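Local coordinates for hypothetical protein (Legionella pneumophila subsp. pneumophila, PDB 4JX2) that is of unknown function but is probably secreted, and combines a helical region with a small mixed beta sheet, at residues G190-D195 with E199-D204. Residues are numbered along the deposited sequence; the frame is centred on the assembly and turned at random.
Sequences GNYMSD and EKLSFD
Where helix 175-197 ends, the carbonyl oxygen of Asp195 accepts two backbone hydrogen bonds from the chain that follows, one from Lys200 N at 2.7 Å and nearly in line with the C=O, the other from Leu201 N at 3.3 Å and from above the carbonyl plane. Glu199, the first residue to leave helical phi/psi, takes the positive-phi position (59°) of a Schellman motif, a classic way of ending a helix and turning the chain aside; Lys200 N to Asp195 O is its six-to-one bond. Leu201 then folds back, its CD1 lying 3.6 Å from Asp195 CB and 3.7 Å from Tyr192 CD1. This apolar packing, of Leu201 against the Tyr192 ring and the Asp195 methylene, joins the last turns of helix 175-197 to the loop leading into helix 205-213, whose first turn Asp204 caps through Ser207 N. Tyr192, its CG anti to the backbone N (chi1 167°), crosses Phe203 at about a right angle; Tyr192 OH lies in the Phe203 ring plane at its edge, 3.4 Å from Phe203 CD1. The same hydroxyl donates to a water that in turn donates to Ser202 O, while Phe203 packs against Trp137 and helix 119-131. On the outer side the extended Lys200 chain runs past Asp195; Lys200 NZ stays 4.3 Å from Asp195 OD1, beyond a salt bridge, and a second water accepts from NZ and donates to OD1 and Ser194 OG.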
# COMPACT_ATOMS: atom_id res chain seq x y z
N GLY A 190 -12.28 -31.91 -17.31
CA GLY A 190 -11.68 -32.84 -18.26
C GLY A 190 -12.53 -33.05 -19.49
O GLY A 190 -12.07 -32.80 -20.61
N ASN A 191 -13.79 -33.43 -19.30
CA ASN A 191 -14.70 -33.64 -20.43
C ASN A 191 -15.07 -32.34 -21.14
O ASN A 191 -15.35 -32.37 -22.34
CB ASN A 191 -15.92 -34.41 -20.02
CG ASN A 191 -15.62 -35.86 -19.73
OD1 ASN A 191 -15.00 -36.56 -20.54
ND2 ASN A 191 -16.07 -36.33 -18.58
N TYR A 192 -15.00 -31.19 -20.44
CA TYR A 192 -15.26 -29.90 -21.07
C TYR A 192 -14.12 -29.61 -22.05
O TYR A 192 -14.38 -29.31 -23.22
CB TYR A 192 -15.44 -28.76 -20.03
CG TYR A 192 -15.40 -27.39 -20.66
CD1 TYR A 192 -16.43 -26.96 -21.50
CD2 TYR A 192 -14.30 -26.55 -20.48
CE1 TYR A 192 -16.37 -25.72 -22.13
CE2 TYR A 192 -14.24 -25.30 -21.11
CZ TYR A 192 -15.29 -24.89 -21.93
OH TYR A 192 -15.24 -23.69 -22.58
N MSE A 193 -12.85 -29.74 -21.59
CA MSE A 193 -11.66 -29.50 -22.42
C MSE A 193 -11.63 -30.44 -23.61
O MSE A 193 -11.33 -30.00 -24.73
CB MSE A 193 -10.39 -29.65 -21.61
CG MSE A 193 -10.19 -28.51 -20.66
SE MSE A 193 -8.62 -28.76 -19.56
CE MSE A 193 -9.32 -27.85 -18.05
N SER A 194 -12.02 -31.71 -23.39
CA SER A 194 -12.10 -32.72 -24.42
C SER A 194 -13.04 -32.28 -25.55
O SER A 194 -12.67 -32.36 -26.73
CB SER A 194 -12.56 -34.04 -23.82
OG SER A 194 -12.63 -35.04 -24.82
N ASP A 195 -14.23 -31.75 -25.17
CA ASP A 195 -15.28 -31.27 -26.06
C ASP A 195 -14.83 -30.07 -26.88
O ASP A 195 -15.21 -29.95 -28.04
CB ASP A 195 -16.53 -30.93 -25.24
CG ASP A 195 -17.29 -32.14 -24.71
OD1 ASP A 195 -17.04 -33.28 -25.20
OD2 ASP A 195 -18.15 -31.96 -23.82
N GLU A 199 -13.90 -30.14 -30.90
CA GLU A 199 -14.75 -29.16 -31.59
C GLU A 199 -16.27 -29.46 -31.45
O GLU A 199 -17.05 -29.07 -32.32
CB GLU A 199 -14.34 -29.01 -33.07
CG GLU A 199 -12.98 -28.35 -33.25
CD GLU A 199 -12.47 -28.24 -34.67
OE1 GLU A 199 -12.16 -29.29 -35.28
OE2 GLU A 199 -12.33 -27.10 -35.15
N LYS A 200 -16.67 -30.12 -30.35
CA LYS A 200 -18.08 -30.39 -30.02
C LYS A 200 -18.71 -29.11 -29.45
O LYS A 200 -19.91 -28.91 -29.56
CB LYS A 200 -18.23 -31.55 -29.03
CG LYS A 200 -17.79 -32.90 -29.59
CD LYS A 200 -17.96 -34.02 -28.57
CE LYS A 200 -17.62 -35.36 -29.15
NZ LYS A 200 -17.66 -36.42 -28.11
N LEU A 201 -17.86 -28.22 -28.87
CA LEU A 201 -18.18 -26.92 -28.29
C LEU A 201 -17.27 -25.84 -28.84
O LEU A 201 -16.16 -26.15 -29.32
CB LEU A 201 -18.00 -26.94 -26.75
CG LEU A 201 -18.92 -27.81 -25.89
CD1 LEU A 201 -18.39 -27.90 -24.48
CD2 LEU A 201 -20.36 -27.28 -25.87
N SER A 202 -17.70 -24.57 -28.73
CA SER A 202 -16.89 -23.42 -29.15
C SER A 202 -16.05 -22.98 -27.97
O SER A 202 -16.44 -23.22 -26.83
CB SER A 202 -17.78 -22.28 -29.63
OG SER A 202 -18.74 -22.71 -30.57
N PHE A 203 -14.92 -22.32 -28.20
CA PHE A 203 -14.16 -21.86 -27.05
C PHE A 203 -13.90 -20.36 -27.17
O PHE A 203 -13.31 -19.92 -28.15
CB PHE A 203 -12.87 -22.66 -26.87
CG PHE A 203 -12.05 -22.31 -25.64
CD1 PHE A 203 -12.60 -22.44 -24.36
CD2 PHE A 203 -10.73 -21.91 -25.75
CE1 PHE A 203 -11.84 -22.15 -23.22
CE2 PHE A 203 -9.96 -21.63 -24.61
CZ PHE A 203 -10.53 -21.73 -23.35
N ASP A 204 -14.42 -19.59 -26.20
CA ASP A 204 -14.26 -18.14 -26.05
C ASP A 204 -14.73 -17.74 -24.65
O ASP A 204 -15.30 -18.58 -23.95
CB ASP A 204 -14.97 -17.33 -27.16
CG ASP A 204 -16.42 -17.69 -27.39
OD1 ASP A 204 -17.24 -17.46 -26.49
OD2 ASP A 204 -16.73 -18.16 -28.50
O HOH W 1 -17.23 -23.42 -24.44
O HOH W 2 -15.45 -35.34 -26.40